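Long-range contacts in catechol 1,2 dioxygenase (Acinetobacter radioresistens, PDB 2XSU), which probably catalyses the intradiol, iron(III)-dependent cleavage of catechol by O2 to cis,cis-muconate, the first step from catechol in the beta-ketoadipate pathway: residues Asp135-Gly141 against Phe284-Asn290; Arg222-Tyr228 against Thr240-Ile244. The protein carries 1 engineered substitution. All blocks are in the same frame, centred on the assembly; numbering follows the deposited sequence.

How the contacts relate
Both contacts pair strands of the same mixed beta-sheet in the dioxygenase domain, and their centres lie about 13 Å apart; along the chain contact 2 is nested within the loop closed by contact 1. Contact 1 is parallel and partly buried: Leu137, Ile139 and Ile287 share one face with Lys285, whose amine pairs with acids; Glu140, His286 and Thr288 lie on the other, with the buried Ile138. Contact 2 is antiparallel and wholly buried, with one face given to the iron site and the other to apolar packing. The face of Ile139 and Ile287, joined by the Phe289 ring, meets that of Tyr228 and Phe242: Ile287 CD1 lies 3.6 Å from Phe242 CE1 and Phe289 CD2 3.4 Å from Tyr228 CZ.

Contact 1: residues Asp135-Gly141 against Phe284-Asn290; sequences DTLIIEG and FKHITFN
Extended strands 136-141 and 284-288 run parallel, axes 4.7 Å apart and inclined by 20°. Leu137 pairs with Lys285, Ile138 with His286, Ile139 with Ile287 and Glu140 with Thr288. Backbone hydrogen bonds form the parallel ladder: Lys285 N to Thr136 O, Ile138 N to Lys285 O, Glu140 N to Ile287 O and Phe289 N to Glu140 O (each 2.9 Å), and Ile287 N to Ile138 O (2.8 Å). Among polar side chains, His286 NE2 (chi1 t) donates a hydrogen bond to Glu140 OE1 (chi1 p) at 2.7 Å, and Arg278 makes a salt bridge to the same oxygen. Lys285 NZ makes salt bridges with Asp135 OD2 (3.0 Å) and with Asp268. Apolar contacts occupy both faces: Leu137 CD1 meets Ile287 CD1 (3.9 Å), and Ile138 CD1 meets Phe284 CE1 (3.5 Å). This structural pairing, itself binding no iron, closes the 142-residue loop carrying the metal's four protein ligands. Strand 190-196 flanks 136-145 and strand 263-269 flanks 284-293, both antiparallel, while Ile139 and Ile287 pack on Phe242 of strand 238-244.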
loop_
_atom_site.group_PDB
_atom_site.type_symbol
_atom_site.label_atom_id
_atom_site.label_comp_id
_atom_site.label_asym_id
_atom_site.label_seq_id
_atom_site.Cartn_x
_atom_site.Cartn_y
_atom_site.Cartn_z
ATOM N N ASP A 135 -21.136 -24.728 -21.203
ATOM C CA ASP A 135 -22.408 -24.379 -21.864
ATOM C C ASP A 135 -22.268 -23.098 -22.687
ATOM O O ASP A 135 -21.590 -22.136 -22.272
ATOM C CB ASP A 135 -23.542 -24.147 -20.852
ATOM C CG ASP A 135 -23.976 -25.410 -20.127
ATOM O OD1 ASP A 135 -23.701 -26.526 -20.606
ATOM O OD2 ASP A 135 -24.655 -25.258 -19.094
ATOM N N THR A 136 -22.904 -23.105 -23.855
ATOM C CA THR A 136 -23.104 -21.890 -24.635
ATOM C C THR A 136 -24.158 -21.004 -23.947
ATOM O O THR A 136 -25.142 -21.493 -23.378
ATOM C CB THR A 136 -23.607 -22.260 -26.046
ATOM O OG1 THR A 136 -22.572 -22.960 -26.735
ATOM C CG2 THR A 136 -23.943 -21.032 -26.832
ATOM N N LEU A 137 -23.909 -19.690 -23.942
ATOM C CA LEU A 137 -24.840 -18.700 -23.388
ATOM C C LEU A 137 -25.089 -17.612 -24.418
ATOM O O LEU A 137 -24.134 -17.071 -24.974
ATOM C CB LEU A 137 -24.234 -18.046 -22.127
ATOM C CG LEU A 137 -24.966 -16.826 -21.568
ATOM C CD1 LEU A 137 -26.374 -17.165 -21.070
ATOM C CD2 LEU A 137 -24.131 -16.237 -20.419
ATOM N N ILE A 138 -26.362 -17.303 -24.658
ATOM C CA ILE A 138 -26.746 -16.089 -25.381
ATOM C C ILE A 138 -27.291 -15.082 -24.376
ATOM O O ILE A 138 -28.192 -15.410 -23.553
ATOM C CB ILE A 138 -27.821 -16.381 -26.442
ATOM C CG1 ILE A 138 -27.181 -17.192 -27.578
ATOM C CG2 ILE A 138 -28.465 -15.057 -26.924
ATOM C CD1 ILE A 138 -28.148 -17.726 -28.653
ATOM N N ILE A 139 -26.738 -13.870 -24.422
ATOM C CA ILE A 139 -27.238 -12.754 -23.636
ATOM C C ILE A 139 -27.829 -11.762 -24.588
ATOM O O ILE A 139 -27.197 -11.416 -25.602
ATOM C CB ILE A 139 -26.102 -11.994 -22.890
ATOM C CG1 ILE A 139 -25.240 -12.979 -22.107
ATOM C CG2 ILE A 139 -26.676 -10.910 -22.006
ATOM C CD1 ILE A 139 -23.948 -12.342 -21.560
ATOM N N GLU A 140 -29.031 -11.282 -24.299
ATOM C CA GLU A 140 -29.579 -10.190 -25.101
ATOM C C GLU A 140 -30.423 -9.222 -24.320
ATOM O O GLU A 140 -30.903 -9.541 -23.218
ATOM C CB GLU A 140 -30.285 -10.664 -26.362
ATOM C CG GLU A 140 -31.571 -11.376 -26.182
ATOM C CD GLU A 140 -32.001 -12.093 -27.488
ATOM O OE1 GLU A 140 -32.703 -13.094 -27.407
ATOM O OE2 GLU A 140 -31.625 -11.666 -28.596
ATOM N N GLY A 141 -30.520 -8.011 -24.852
ATOM C CA GLY A 141 -31.262 -6.967 -24.178
ATOM C C GLY A 141 -31.493 -5.773 -25.066
ATOM O O GLY A 141 -30.894 -5.657 -26.135
ATOM N N PHE A 284 -28.705 -24.543 -25.378
ATOM C CA PHE A 284 -27.923 -23.443 -24.821
ATOM C C PHE A 284 -28.697 -22.772 -23.697
ATOM O O PHE A 284 -29.889 -23.036 -23.470
ATOM C CB PHE A 284 -27.529 -22.419 -25.923
ATOM C CG PHE A 284 -28.701 -21.800 -26.649
ATOM C CD1 PHE A 284 -29.166 -20.540 -26.299
ATOM C CD2 PHE A 284 -29.350 -22.484 -27.688
ATOM C CE1 PHE A 284 -30.230 -19.952 -26.925
ATOM C CE2 PHE A 284 -30.437 -21.890 -28.352
ATOM C CZ PHE A 284 -30.880 -20.630 -27.968
ATOM N N LYS A 285 -28.004 -21.886 -22.985
ATOM C CA LYS A 285 -28.620 -21.077 -21.960
ATOM C C LYS A 285 -28.879 -19.712 -22.523
ATOM O O LYS A 285 -28.108 -19.240 -23.388
ATOM C CB LYS A 285 -27.688 -20.966 -20.748
ATOM C CG LYS A 285 -27.327 -22.316 -20.118
ATOM C CD LYS A 285 -28.391 -22.811 -19.183
ATOM C CE LYS A 285 -27.814 -23.898 -18.304
ATOM N NZ LYS A 285 -27.616 -25.167 -19.068
ATOM N N HIS A 286 -29.950 -19.096 -22.046
ATOM C CA HIS A 286 -30.341 -17.764 -22.492
ATOM C C HIS A 286 -30.638 -16.803 -21.341
ATOM O O HIS A 286 -31.424 -17.112 -20.438
ATOM C CB HIS A 286 -31.562 -17.852 -23.422
ATOM C CG HIS A 286 -31.945 -16.541 -24.021
ATOM N ND1 HIS A 286 -32.689 -15.602 -23.345
ATOM C CD2 HIS A 286 -31.684 -16.010 -25.243
ATOM C CE1 HIS A 286 -32.874 -14.545 -24.120
ATOM N NE2 HIS A 286 -32.291 -14.779 -25.286
ATOM N N ILE A 287 -30.027 -15.616 -21.389
ATOM C CA ILE A 287 -30.283 -14.572 -20.392
ATOM C C ILE A 287 -30.738 -13.301 -21.080
ATOM O O ILE A 287 -30.133 -12.875 -22.084
ATOM C CB ILE A 287 -29.025 -14.316 -19.529
ATOM C CG1 ILE A 287 -28.834 -15.509 -18.589
ATOM C CG2 ILE A 287 -29.145 -12.975 -18.763
ATOM C CD1 ILE A 287 -27.551 -15.493 -17.802
ATOM N N THR A 288 -31.833 -12.725 -20.569
ATOM C CA THR A 288 -32.268 -11.394 -20.950
ATOM C C THR A 288 -31.780 -10.404 -19.908
ATOM O O THR A 288 -32.058 -10.563 -18.702
ATOM C CB THR A 288 -33.828 -11.299 -21.073
ATOM O OG1 THR A 288 -34.281 -12.238 -22.062
ATOM C CG2 THR A 288 -34.287 -9.879 -21.479
ATOM N N PHE A 289 -31.047 -9.393 -20.363
ATOM C CA PHE A 289 -30.662 -8.301 -19.496
ATOM C C PHE A 289 -30.864 -6.953 -20.219
ATOM O O PHE A 289 -30.012 -6.510 -21.023
ATOM C CB PHE A 289 -29.218 -8.500 -19.016
ATOM C CG PHE A 289 -28.779 -7.497 -17.966
ATOM C CD1 PHE A 289 -29.319 -7.540 -16.680
ATOM C CD2 PHE A 289 -27.801 -6.534 -18.268
ATOM C CE1 PHE A 289 -28.899 -6.615 -15.694
ATOM C CE2 PHE A 289 -27.388 -5.600 -17.299
ATOM C CZ PHE A 289 -27.943 -5.647 -16.014
ATOM N N ASN A 290 -32.010 -6.331 -19.949
ATOM C CA ASN A 290 -32.313 -4.996 -20.457
ATOM C C ASN A 290 -31.664 -3.945 -19.586
ATOM O O ASN A 290 -31.422 -4.161 -18.371
ATOM C CB ASN A 290 -33.834 -4.780 -20.541
ATOM C CG ASN A 290 -34.502 -5.812 -21.397
ATOM O OD1 ASN A 290 -34.024 -6.128 -22.501
ATOM N ND2 ASN A 290 -35.590 -6.387 -20.891
#

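Contact 2: residues Arg222-Tyr228 against Thr240-Ile244; sequences RPSHVHY and TQFNI. With FE (Fe (III) ion), chain B.
This buried antiparallel pairing within the beta hairpin of strands 221-231 and 238-244 carries both histidine ligands of the iron. The axes of 225-228 and 240-244 lie 4.6 Å apart at 163°. Val226 and Phe242 form a hydrogen-bonded pair (Val226 N to Phe242 O and Phe242 N to Val226 O, each 3.1 Å), as do Tyr228 and Thr240 (Tyr228 N to Thr240 O and Thr240 N to Tyr228 O, each 2.9 Å); His227 faces Gln241 in the intervening non-hydrogen-bonded pair. His225 (chi1 p) and His227 (chi1 m) share a face, and each NE2 binds Fe at 2.1 Å. With Tyr167, Tyr201 and water 3 they complete the two-histidine, two-tyrosine ferric site of intradiol dioxygenases. His225 ND1 donates to Pro223 O (2.8 Å); water 2 links His227 ND1 (2.8 Å) to Thr240 O (2.9 Å). Water 1 joins Ser224 O to Ile244 N, 2.8 Å from each. On the other face, Val226 CB sits 4.0 Å from the Phe242 ring centroid in a CH-pi contact, and the Tyr228 and Phe242 rings meet rim to rim, centroids 6.0 Å apart. Tyr228 OH hydrogen-bonds Tyr191, and Arg222 forms a salt bridge with Asp253.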
loop_
_atom_site.group_PDB
_atom_site.type_symbol
_atom_site.label_atom_id
_atom_site.label_comp_id
_atom_site.label_asym_id
_atom_site.label_seq_id
_atom_site.Cartn_x
_atom_site.Cartn_y
_atom_site.Cartn_z
ATOM N N ARG A 222 -16.562 -15.100 -5.480
ATOM C CA ARG A 222 -17.657 -14.335 -6.094
ATOM C C ARG A 222 -18.582 -15.307 -6.851
ATOM O O ARG A 222 -18.091 -16.271 -7.445
ATOM C CB ARG A 222 -17.138 -13.293 -7.092
ATOM C CG ARG A 222 -16.129 -12.338 -6.496
ATOM C CD ARG A 222 -16.118 -11.053 -7.252
ATOM N NE ARG A 222 -17.347 -10.309 -7.079
ATOM C CZ ARG A 222 -17.705 -9.277 -7.829
ATOM N NH1 ARG A 222 -16.932 -8.869 -8.842
ATOM N NH2 ARG A 222 -18.846 -8.670 -7.584
ATOM N N PRO A 223 -19.907 -15.060 -6.823
ATOM C CA PRO A 223 -20.820 -15.827 -7.707
ATOM C C PRO A 223 -20.557 -15.471 -9.161
ATOM O O PRO A 223 -19.975 -14.396 -9.466
ATOM C CB PRO A 223 -22.217 -15.341 -7.308
ATOM C CG PRO A 223 -21.963 -13.871 -6.903
ATOM C CD PRO A 223 -20.601 -13.918 -6.195
ATOM N N SER A 224 -21.003 -16.341 -10.055
ATOM C CA SER A 224 -20.916 -16.080 -11.512
ATOM C C SER A 224 -21.574 -14.733 -11.852
ATOM O O SER A 224 -22.619 -14.344 -11.272
ATOM C CB SER A 224 -21.621 -17.176 -12.278
ATOM O OG SER A 224 -22.973 -17.201 -11.870
ATOM N N HIS A 225 -20.953 -14.004 -12.792
ATOM C CA HIS A 225 -21.457 -12.669 -13.161
ATOM C C HIS A 225 -20.858 -12.229 -14.503
ATOM O O HIS A 225 -19.832 -12.750 -14.951
ATOM C CB HIS A 225 -21.075 -11.612 -12.082
ATOM C CG HIS A 225 -19.592 -11.502 -11.841
ATOM N ND1 HIS A 225 -18.909 -12.353 -10.990
ATOM C CD2 HIS A 225 -18.657 -10.653 -12.353
ATOM C CE1 HIS A 225 -17.624 -12.034 -10.986
ATOM N NE2 HIS A 225 -17.439 -11.002 -11.795
ATOM N N VAL A 226 -21.528 -11.275 -15.137
ATOM C CA VAL A 226 -21.003 -10.615 -16.343
ATOM C C VAL A 226 -20.981 -9.111 -16.066
ATOM O O VAL A 226 -21.983 -8.528 -15.607
ATOM C CB VAL A 226 -21.908 -10.934 -17.582
ATOM C CG1 VAL A 226 -21.450 -10.131 -18.830
ATOM C CG2 VAL A 226 -21.903 -12.459 -17.877
ATOM N N HIS A 227 -19.838 -8.476 -16.340
ATOM C CA HIS A 227 -19.664 -7.046 -16.102
ATOM C C HIS A 227 -20.167 -6.221 -17.286
ATOM O O HIS A 227 -20.023 -6.648 -18.439
ATOM C CB HIS A 227 -18.148 -6.771 -15.989
ATOM C CG HIS A 227 -17.504 -7.347 -14.772
ATOM N ND1 HIS A 227 -17.514 -6.684 -13.566
ATOM C CD2 HIS A 227 -16.785 -8.489 -14.566
ATOM C CE1 HIS A 227 -16.850 -7.397 -12.663
ATOM N NE2 HIS A 227 -16.424 -8.510 -13.234
ATOM N N TYR A 228 -20.657 -5.009 -16.999
ATOM C CA TYR A 228 -21.101 -4.052 -18.015
ATOM C C TYR A 228 -20.616 -2.633 -17.742
ATOM O O TYR A 228 -20.735 -2.150 -16.617
ATOM C CB TYR A 228 -22.628 -3.964 -18.017
ATOM C CG TYR A 228 -23.374 -5.081 -18.663
ATOM C CD1 TYR A 228 -23.441 -6.342 -18.059
ATOM C CD2 TYR A 228 -24.083 -4.871 -19.869
ATOM C CE1 TYR A 228 -24.151 -7.380 -18.661
ATOM C CE2 TYR A 228 -24.821 -5.908 -20.465
ATOM C CZ TYR A 228 -24.842 -7.160 -19.841
ATOM O OH TYR A 228 -25.530 -8.201 -20.392
ATOM N N THR A 240 -22.239 -1.664 -14.157
ATOM C CA THR A 240 -23.137 -2.651 -13.529
ATOM C C THR A 240 -22.708 -4.091 -13.828
ATOM O O THR A 240 -21.615 -4.313 -14.344
ATOM C CB THR A 240 -24.625 -2.372 -13.909
ATOM O OG1 THR A 240 -25.504 -3.104 -13.030
ATOM C CG2 THR A 240 -24.876 -2.727 -15.356
ATOM N N GLN A 241 -23.524 -5.055 -13.390
ATOM C CA GLN A 241 -23.346 -6.465 -13.749
ATOM C C GLN A 241 -24.694 -7.168 -13.682
ATOM O O GLN A 241 -25.657 -6.607 -13.181
ATOM C CB GLN A 241 -22.391 -7.169 -12.803
ATOM C CG GLN A 241 -22.935 -7.461 -11.443
ATOM C CD GLN A 241 -21.899 -8.087 -10.527
ATOM O OE1 GLN A 241 -20.695 -8.127 -10.848
ATOM N NE2 GLN A 241 -22.362 -8.568 -9.376
ATOM N N PHE A 242 -24.738 -8.401 -14.178
ATOM C CA PHE A 242 -25.769 -9.305 -13.672
ATOM C C PHE A 242 -25.121 -10.504 -13.018
ATOM O O PHE A 242 -23.985 -10.890 -13.371
ATOM C CB PHE A 242 -26.836 -9.731 -14.726
ATOM C CG PHE A 242 -26.325 -10.575 -15.863
ATOM C CD1 PHE A 242 -26.038 -11.934 -15.693
ATOM C CD2 PHE A 242 -26.172 -10.033 -17.149
ATOM C CE1 PHE A 242 -25.548 -12.730 -16.749
ATOM C CE2 PHE A 242 -25.705 -10.822 -18.222
ATOM C CZ PHE A 242 -25.380 -12.166 -18.028
ATOM N N ASN A 243 -25.820 -11.047 -12.012
ATOM C CA ASN A 243 -25.480 -12.327 -11.408
ATOM C C ASN A 243 -26.506 -13.327 -11.878
ATOM O O ASN A 243 -27.520 -12.946 -12.494
ATOM C CB ASN A 243 -25.573 -12.240 -9.895
ATOM C CG ASN A 243 -24.462 -11.460 -9.306
ATOM O OD1 ASN A 243 -23.313 -11.925 -9.269
ATOM N ND2 ASN A 243 -24.765 -10.246 -8.867
ATOM N N ILE A 244 -26.190 -14.605 -11.676
ATOM C CA ILE A 244 -27.044 -15.675 -12.200
ATOM C C ILE A 244 -27.662 -16.427 -11.047
ATOM O O ILE A 244 -26.948 -16.904 -10.139
ATOM C CB ILE A 244 -26.225 -16.611 -13.118
ATOM C CG1 ILE A 244 -25.673 -15.810 -14.309
ATOM C CG2 ILE A 244 -27.101 -17.792 -13.606
ATOM C CD1 ILE A 244 -24.761 -16.567 -15.217
HETATM FE FE FE B . -15.552 -10.176 -12.328
HETATM O O HOH W 1 -24.553 -15.571 -9.637
HETATM O O HOH W 2 -18.937 -4.278 -13.358
HETATM O O HOH W 3 -13.997 -9.005 -11.428
#